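Local coordinates for Lmo2125 protein (Listeria monocytogenes serovar 1/2a, PDB 5TU0) that binds maltose and, as a likely membrane-attached lipoprotein of the bacterial solute-binding family, probably hands it to a membrane transporter for sugar uptake, at residues 366-369 with 370-373; 203-206 with 207-211; 381-384 with 385-389. The protein carries 2 engineered substitutions. All coordinates share one frame; numbering follows the deposited sequence.

Contact 1 (366-369 with 370-373); sequences SKTP and QPSA. Engineered in segment 370-373: Pro-371 (natural residue Gln).
Thr-368 and Ser-372 set the first turn of helix 369-387 by a backbone bond: Ser-372 N gives its hydrogen to Thr-368 O at 3.1 Å. Ala-373 N follows in the same register, bound to Pro-369 O. Thr-368 is the N-cap residue, right before the helix, but its side chain makes no capping bond. With chi1 at 54°, its OG1 lies between the backbone N and the carbonyl carbon and instead rests against the ring of Pro-371, an engineered residue, whose CD is 3.1 Å from that OG1.

The aliphatic chain of Lys-367 runs extended past the Ser-372 backbone, with Lys-367 CD 3.9 Å from Ser-372 CA. Polar and charged links gather at its end. A water accepts from Lys-367 NZ and donates to Ser-372 O, at 2.7 Å from that oxygen, while NZ also forms salt bridges with Asp-361 and Asp-375. Ser-372 OG is hydrogen-bonded to Leu-358 O. Ser-372 thus faces helix 348-363, whereas Pro-369 and Ala-373 pack on Ile-199 of helix 193-208.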
loop_
_atom_site.group_PDB
_atom_site.type_symbol
_atom_site.label_atom_id
_atom_site.label_comp_id
_atom_site.label_asym_id
_atom_site.label_seq_id
_atom_site.Cartn_x
_atom_site.Cartn_y
_atom_site.Cartn_z
ATOM N N SER A 366 -6.543 26.402 9.929
ATOM C CA SER A 366 -5.570 27.493 9.803
ATOM C C SER A 366 -5.644 28.170 8.451
ATOM O O SER A 366 -5.290 29.341 8.308
ATOM C CB SER A 366 -4.154 26.967 10.061
ATOM O OG SER A 366 -4.051 26.403 11.361
ATOM N N LYS A 367 -6.055 27.400 7.451
ATOM C CA LYS A 367 -6.308 27.909 6.114
ATOM C C LYS A 367 -7.581 27.238 5.626
ATOM O O LYS A 367 -7.945 26.158 6.102
ATOM C CB LYS A 367 -5.178 27.518 5.140
ATOM C CG LYS A 367 -3.812 28.134 5.384
ATOM C CD LYS A 367 -2.782 27.586 4.380
ATOM C CE LYS A 367 -1.368 28.006 4.729
ATOM N NZ LYS A 367 -0.375 27.562 3.706
ATOM N N THR A 368 -8.251 27.841 4.657
ATOM C CA THR A 368 -9.385 27.165 4.036
ATOM C C THR A 368 -8.797 26.135 3.058
ATOM O O THR A 368 -7.613 26.227 2.705
ATOM C CB THR A 368 -10.354 28.143 3.363
ATOM O OG1 THR A 368 -9.640 28.966 2.450
ATOM C CG2 THR A 368 -11.016 29.012 4.425
ATOM N N PRO A 369 -9.603 25.141 2.637
ATOM C CA PRO A 369 -9.094 24.072 1.771
ATOM C C PRO A 369 -8.417 24.484 0.446
ATOM O O PRO A 369 -7.384 23.900 0.088
ATOM C CB PRO A 369 -10.349 23.227 1.516
ATOM C CG PRO A 369 -11.132 23.375 2.771
ATOM C CD PRO A 369 -10.959 24.831 3.123
ATOM N N GLN A 370 -8.974 25.473 -0.262
ATOM C CA GLN A 370 -8.391 25.909 -1.550
ATOM C C GLN A 370 -6.929 26.449 -1.430
ATOM O O GLN A 370 -6.032 25.942 -2.121
ATOM C CB GLN A 370 -9.316 26.911 -2.263
ATOM C CG GLN A 370 -8.869 27.287 -3.667
ATOM C CD GLN A 370 -9.061 26.167 -4.665
ATOM O OE1 GLN A 370 -10.128 25.575 -4.733
ATOM N NE2 GLN A 370 -8.042 25.889 -5.456
ATOM N N PRO A 371 -6.686 27.481 -0.580
ATOM C CA PRO A 371 -5.297 27.969 -0.424
ATOM C C PRO A 371 -4.384 26.949 0.228
ATOM O O PRO A 371 -3.188 26.952 -0.037
ATOM C CB PRO A 371 -5.438 29.201 0.467
ATOM C CG PRO A 371 -6.775 29.087 1.099
ATOM C CD PRO A 371 -7.640 28.341 0.138
ATOM N N SER A 372 -4.930 26.088 1.078
ATOM C CA SER A 372 -4.117 25.045 1.698
ATOM C C SER A 372 -3.516 24.163 0.590
ATOM O O SER A 372 -2.314 23.844 0.609
ATOM C CB SER A 372 -4.948 24.207 2.654
ATOM O OG SER A 372 -4.144 23.260 3.349
ATOM N N ALA A 373 -4.360 23.794 -0.365
ATOM C CA ALA A 373 -3.957 22.947 -1.481
ATOM C C ALA A 373 -3.083 23.698 -2.469
ATOM O O ALA A 373 -2.072 23.166 -2.919
ATOM C CB ALA A 373 -5.179 22.377 -2.171
HETATM O O HOH W 1 -0.591 24.580 2.618
#

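Contact 2 (203-206 with 207-211); sequences TKWF and QDVWP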
loop_
_atom_site.group_PDB
_atom_site.type_symbol
_atom_site.label_atom_id
_atom_site.label_comp_id
_atom_site.label_asym_id
_atom_site.label_seq_id
_atom_site.Cartn_x
_atom_site.Cartn_y
_atom_site.Cartn_z
ATOM N N THR A 203 -12.012 18.076 6.288
ATOM C CA THR A 203 -11.992 19.154 7.241
ATOM C C THR A 203 -13.257 19.131 8.118
ATOM O O THR A 203 -13.181 19.465 9.305
ATOM C CB THR A 203 -11.787 20.502 6.508
ATOM O OG1 THR A 203 -10.517 20.471 5.809
ATOM C CG2 THR A 203 -11.775 21.669 7.460
ATOM N N LYS A 204 -14.390 18.722 7.546
ATOM C CA LYS A 204 -15.648 18.642 8.318
ATOM C C LYS A 204 -15.498 17.618 9.452
ATOM O O LYS A 204 -15.948 17.859 10.579
ATOM C CB LYS A 204 -16.845 18.263 7.433
ATOM C CG LYS A 204 -17.173 19.201 6.277
ATOM C CD LYS A 204 -17.649 20.573 6.706
ATOM C CE LYS A 204 -18.073 21.400 5.494
ATOM N NZ LYS A 204 -18.295 22.832 5.868
ATOM N N TRP A 205 -14.873 16.473 9.159
ATOM C CA TRP A 205 -14.639 15.462 10.201
ATOM C C TRP A 205 -13.693 15.999 11.278
ATOM O O TRP A 205 -13.985 15.898 12.473
ATOM C CB TRP A 205 -14.112 14.155 9.611
ATOM C CG TRP A 205 -15.201 13.316 8.971
ATOM C CD1 TRP A 205 -15.667 13.399 7.676
ATOM C CD2 TRP A 205 -15.946 12.260 9.599
ATOM N NE1 TRP A 205 -16.668 12.466 7.479
ATOM C CE2 TRP A 205 -16.856 11.758 8.640
ATOM C CE3 TRP A 205 -15.945 11.703 10.887
ATOM C CZ2 TRP A 205 -17.749 10.713 8.927
ATOM C CZ3 TRP A 205 -16.829 10.678 11.172
ATOM C CH2 TRP A 205 -17.713 10.183 10.180
ATOM N N PHE A 206 -12.577 16.594 10.860
ATOM C CA PHE A 206 -11.621 17.183 11.831
ATOM C C PHE A 206 -12.222 18.258 12.719
ATOM O O PHE A 206 -12.004 18.263 13.949
ATOM C CB PHE A 206 -10.433 17.817 11.100
ATOM C CG PHE A 206 -9.449 16.825 10.603
ATOM C CD1 PHE A 206 -8.686 16.114 11.504
ATOM C CD2 PHE A 206 -9.236 16.641 9.238
ATOM C CE1 PHE A 206 -7.744 15.209 11.078
ATOM C CE2 PHE A 206 -8.310 15.717 8.803
ATOM C CZ PHE A 206 -7.553 15.006 9.719
ATOM N N GLN A 207 -12.981 19.157 12.092
ATOM C CA GLN A 207 -13.518 20.327 12.773
ATOM C C GLN A 207 -14.846 20.115 13.528
ATOM O O GLN A 207 -15.040 20.711 14.592
ATOM C CB GLN A 207 -13.622 21.490 11.776
ATOM C CG GLN A 207 -12.262 22.038 11.351
ATOM C CD GLN A 207 -11.558 22.801 12.478
ATOM O OE1 GLN A 207 -12.162 23.660 13.125
ATOM N NE2 GLN A 207 -10.274 22.505 12.704
ATOM N N ASP A 208 -15.725 19.247 13.013
ATOM C CA ASP A 208 -17.054 19.040 13.619
ATOM C C ASP A 208 -17.278 17.761 14.401
ATOM O O ASP A 208 -18.229 17.687 15.176
ATOM C CB ASP A 208 -18.137 19.054 12.533
ATOM C CG ASP A 208 -18.140 20.320 11.711
ATOM O OD1 ASP A 208 -17.538 21.319 12.114
ATOM O OD2 ASP A 208 -18.769 20.305 10.645
ATOM N N VAL A 209 -16.445 16.757 14.214
ATOM C CA VAL A 209 -16.712 15.453 14.818
ATOM C C VAL A 209 -15.599 14.938 15.717
ATOM O O VAL A 209 -15.823 14.537 16.839
ATOM C CB VAL A 209 -16.866 14.404 13.681
ATOM C CG1 VAL A 209 -17.010 12.982 14.218
ATOM C CG2 VAL A 209 -18.020 14.759 12.763
ATOM N N TRP A 210 -14.377 14.954 15.209
ATOM C CA TRP A 210 -13.298 14.304 15.919
ATOM C C TRP A 210 -12.634 14.992 17.119
ATOM O O TRP A 210 -12.583 16.225 17.204
ATOM C CB TRP A 210 -12.193 13.919 14.926
ATOM C CG TRP A 210 -12.547 12.844 13.994
ATOM C CD1 TRP A 210 -13.422 11.802 14.210
ATOM C CD2 TRP A 210 -11.923 12.582 12.731
ATOM N NE1 TRP A 210 -13.427 10.958 13.120
ATOM C CE2 TRP A 210 -12.519 11.414 12.202
ATOM C CE3 TRP A 210 -10.954 13.250 11.972
ATOM C CZ2 TRP A 210 -12.158 10.889 10.963
ATOM C CZ3 TRP A 210 -10.594 12.714 10.718
ATOM C CH2 TRP A 210 -11.202 11.555 10.238
ATOM N N PRO A 211 -12.102 14.171 18.043
ATOM C CA PRO A 211 -11.287 14.670 19.132
ATOM C C PRO A 211 -10.076 15.412 18.555
ATOM O O PRO A 211 -9.586 15.053 17.451
ATOM C CB PRO A 211 -10.822 13.397 19.848
ATOM C CG PRO A 211 -11.826 12.376 19.526
ATOM C CD PRO A 211 -12.343 12.722 18.162
HETATM O O HOH W 2 -9.968 16.603 14.967
HETATM O O HOH W 3 -13.436 18.305 16.218
#
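Trp-205 O closes helix 193-208 by accepting two backbone amides, Val-209 N at 3.1 Å and Trp-210 N at 2.9 Å, the first from above the carbonyl plane and the second nearly in line with the carbonyl. The i+4 bonds run from Gln-207 N to Thr-203 O through to Val-209 N, and Trp-210 N adds an i+5 bond to the same oxygen as the chain leaves the helix. Trp-210 CG stands beside its backbone N (chi1 -69°), which directs the indole back over Trp-205 CB. Its six-membered ring lies on that carbon in a CH-pi contact, with CB 3.8 Å from the ring centroid and only 4° off the normal. The edge of the same ring is turned to the face of Phe-206 in a T-shaped pair, the centroids 5.1 Å apart.

Together Trp-205, Phe-206 and Trp-210 form an aromatic cluster at the C-terminal end of the helix, extended by Trp-160, which meets all three, and by Phe-156, edge-to-face with Trp-205. The two indoles of the cluster meet obliquely, the ring planes at 44°, and Trp-205 CE3 comes 3.4 Å from Trp-210 NE1. That indole nitrogen is hydrogen-bonded to Phe-156 O, a bond from the pyrrole side that limits rotation of the ring. Alongside Trp-205, Val-209 lays its CG1 branch 3.7 Å from Trp-205 CE3. On the backbone, a water donates to both Phe-206 O and Trp-210 O, bridging carbonyls at the helix end. Gln-207, whose CG lies beside Thr-203 CG2, sends NE2 to Ala-363 O of helix 348-363.

Contact 3 (381-384 with 385-389); sequences EDNV and TQKYT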
loop_
_atom_site.group_PDB
_atom_site.type_symbol
_atom_site.label_atom_id
_atom_site.label_comp_id
_atom_site.label_asym_id
_atom_site.label_seq_id
_atom_site.Cartn_x
_atom_site.Cartn_y
_atom_site.Cartn_z
ATOM N N GLU A 381 5.833 21.803 -6.647
ATOM C CA GLU A 381 6.251 22.246 -7.984
ATOM C C GLU A 381 7.632 22.858 -7.985
ATOM O O GLU A 381 8.456 22.564 -8.863
ATOM C CB GLU A 381 5.305 23.319 -8.522
ATOM C CG GLU A 381 3.965 22.806 -8.976
ATOM C CD GLU A 381 3.041 23.916 -9.449
ATOM O OE1 GLU A 381 3.270 25.110 -9.136
ATOM O OE2 GLU A 381 2.073 23.572 -10.139
ATOM N N ASP A 382 7.870 23.720 -7.003
ATOM C CA ASP A 382 9.148 24.399 -6.891
ATOM C C ASP A 382 10.247 23.406 -6.558
ATOM O O ASP A 382 11.324 23.482 -7.133
ATOM C CB ASP A 382 9.084 25.573 -5.897
ATOM C CG ASP A 382 8.266 26.755 -6.438
ATOM O OD1 ASP A 382 7.855 26.718 -7.625
ATOM O OD2 ASP A 382 8.027 27.729 -5.685
ATOM N N ASN A 383 9.973 22.469 -5.653
ATOM C CA ASN A 383 10.966 21.419 -5.337
ATOM C C ASN A 383 11.264 20.524 -6.535
ATOM O O ASN A 383 12.415 20.159 -6.756
ATOM C CB ASN A 383 10.532 20.579 -4.146
ATOM C CG ASN A 383 10.760 21.289 -2.827
ATOM O OD1 ASN A 383 11.692 22.084 -2.691
ATOM N ND2 ASN A 383 9.934 20.985 -1.836
ATOM N N VAL A 384 10.235 20.177 -7.304
ATOM C CA VAL A 384 10.414 19.354 -8.506
ATOM C C VAL A 384 11.341 20.072 -9.510
ATOM O O VAL A 384 12.293 19.475 -10.024
ATOM C CB VAL A 384 9.049 18.988 -9.156
ATOM C CG1 VAL A 384 9.229 18.413 -10.554
ATOM C CG2 VAL A 384 8.281 18.010 -8.283
ATOM N N THR A 385 11.058 21.349 -9.760
ATOM C CA THR A 385 11.846 22.174 -10.667
ATOM C C THR A 385 13.304 22.303 -10.238
ATOM O O THR A 385 14.218 22.201 -11.076
ATOM C CB THR A 385 11.238 23.581 -10.772
ATOM O OG1 THR A 385 9.921 23.476 -11.329
ATOM C CG2 THR A 385 12.094 24.505 -11.649
ATOM N N GLN A 386 13.509 22.512 -8.939
ATOM C CA GLN A 386 14.851 22.683 -8.357
ATOM C C GLN A 386 15.706 21.430 -8.288
ATOM O O GLN A 386 16.914 21.479 -8.511
ATOM C CB GLN A 386 14.721 23.200 -6.922
ATOM C CG GLN A 386 14.094 24.574 -6.813
ATOM C CD GLN A 386 15.041 25.680 -7.172
ATOM O OE1 GLN A 386 14.746 26.514 -8.036
ATOM N NE2 GLN A 386 16.204 25.690 -6.524
ATOM N N LYS A 387 15.092 20.308 -7.967
ATOM C CA LYS A 387 15.856 19.084 -7.728
ATOM C C LYS A 387 15.913 18.086 -8.860
ATOM O O LYS A 387 16.741 17.184 -8.819
ATOM C CB LYS A 387 15.294 18.401 -6.490
ATOM C CG LYS A 387 15.330 19.292 -5.259
ATOM C CD LYS A 387 14.615 18.621 -4.107
ATOM C CE LYS A 387 14.535 19.550 -2.918
ATOM N NZ LYS A 387 13.754 18.916 -1.828
ATOM N N TYR A 388 15.059 18.243 -9.868
ATOM C CA TYR A 388 15.005 17.289 -10.964
ATOM C C TYR A 388 15.105 17.916 -12.358
ATOM O O TYR A 388 14.690 19.061 -12.587
ATOM C CB TYR A 388 13.730 16.459 -10.850
ATOM C CG TYR A 388 13.666 15.572 -9.628
ATOM C CD1 TYR A 388 14.243 14.310 -9.646
ATOM C CD2 TYR A 388 13.009 15.978 -8.459
ATOM C CE1 TYR A 388 14.191 13.482 -8.539
ATOM C CE2 TYR A 388 12.940 15.136 -7.348
ATOM C CZ TYR A 388 13.533 13.886 -7.407
ATOM O OH TYR A 388 13.508 13.020 -6.336
ATOM N N THR A 389 15.657 17.131 -13.279
ATOM C CA THR A 389 15.840 17.534 -14.670
ATOM C C THR A 389 14.501 17.578 -15.392
ATOM O O THR A 389 13.683 16.663 -15.253
ATOM C CB THR A 389 16.749 16.536 -15.434
ATOM O OG1 THR A 389 17.991 16.380 -14.738
ATOM C CG2 THR A 389 17.021 17.014 -16.870
HETATM O O HOH W 4 8.484 25.559 -10.271
#
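Asn-383 and Lys-387 lie side by side because both side chains leave the helix with CG beside the backbone N (chi1 -78° and -58°), and from there the lysine runs out fully extended. They belong to the last turns of helix 369-387, the C-terminal helix of the chain, where i to i+4 backbone bonds continue to the very end. Thr-385 N binds Glu-381 O, Gln-386 N binds Asp-382 O and Lys-387 N binds Asn-383 O. The final bond, from Tyr-388 N to Val-384 O at 3.0 Å, is the most bent of the four, and Tyr-388 is the first residue to leave helical backbone angles.

The side chains of Asn-383 and Lys-387 meet by van der Waals contact, with Lys-387 CE 3.8 Å from Asn-383 OD1. The ammonium group finds its strong partner in Glu-350 of helix 348-363, in a salt bridge that ties the end of this helix to its neighbour. Asn-383 and Val-384 also touch Glu-350. Gln-386, with chi1 -64°, brings its CG to 3.0 Å from Asp-382 O, a tight approach to a carbonyl already engaged by the Gln-386 amide.

On the side of Asp-382 and Thr-385 a water spans the two side chains. It donates to Asp-382 OD1 at 3.0 Å and makes a shorter hydrogen bond with Thr-385 OG1, so that carboxylate and hydroxyl are joined across one turn.

The ring of Tyr-388 reaches the start of helix 348-363 and the loop before it, where its OH is hydrogen-bonded to Ser-349 OG. Near the backbone, Val-384 O lies in the plane of the ring at its edge, 3.9 Å from Tyr-388 CD2.

In the fold
Contacts 1 and 3 mark the two ends of helix 369-387, the first its opening turn and the second its last turns, with centres 23 Å apart and nearest atoms about 8 Å apart. Contact 2 closes helix 193-208, which packs against the start of helix 369-387: contacts 1 and 2 touch where Pro-369 CG comes 4.2 Å from Thr-203 OG1, their centres 15 Å apart. Contacts 2 and 3 stay about 21 Å apart at their nearest atoms. Helix 348-363 is a neighbour common to all three. Their centres lie 25 to 27 Å from the centre of the chain, and none contains the sugar-pocket residues Asp-70, Glu-114, Tyr-164 and Trp-241.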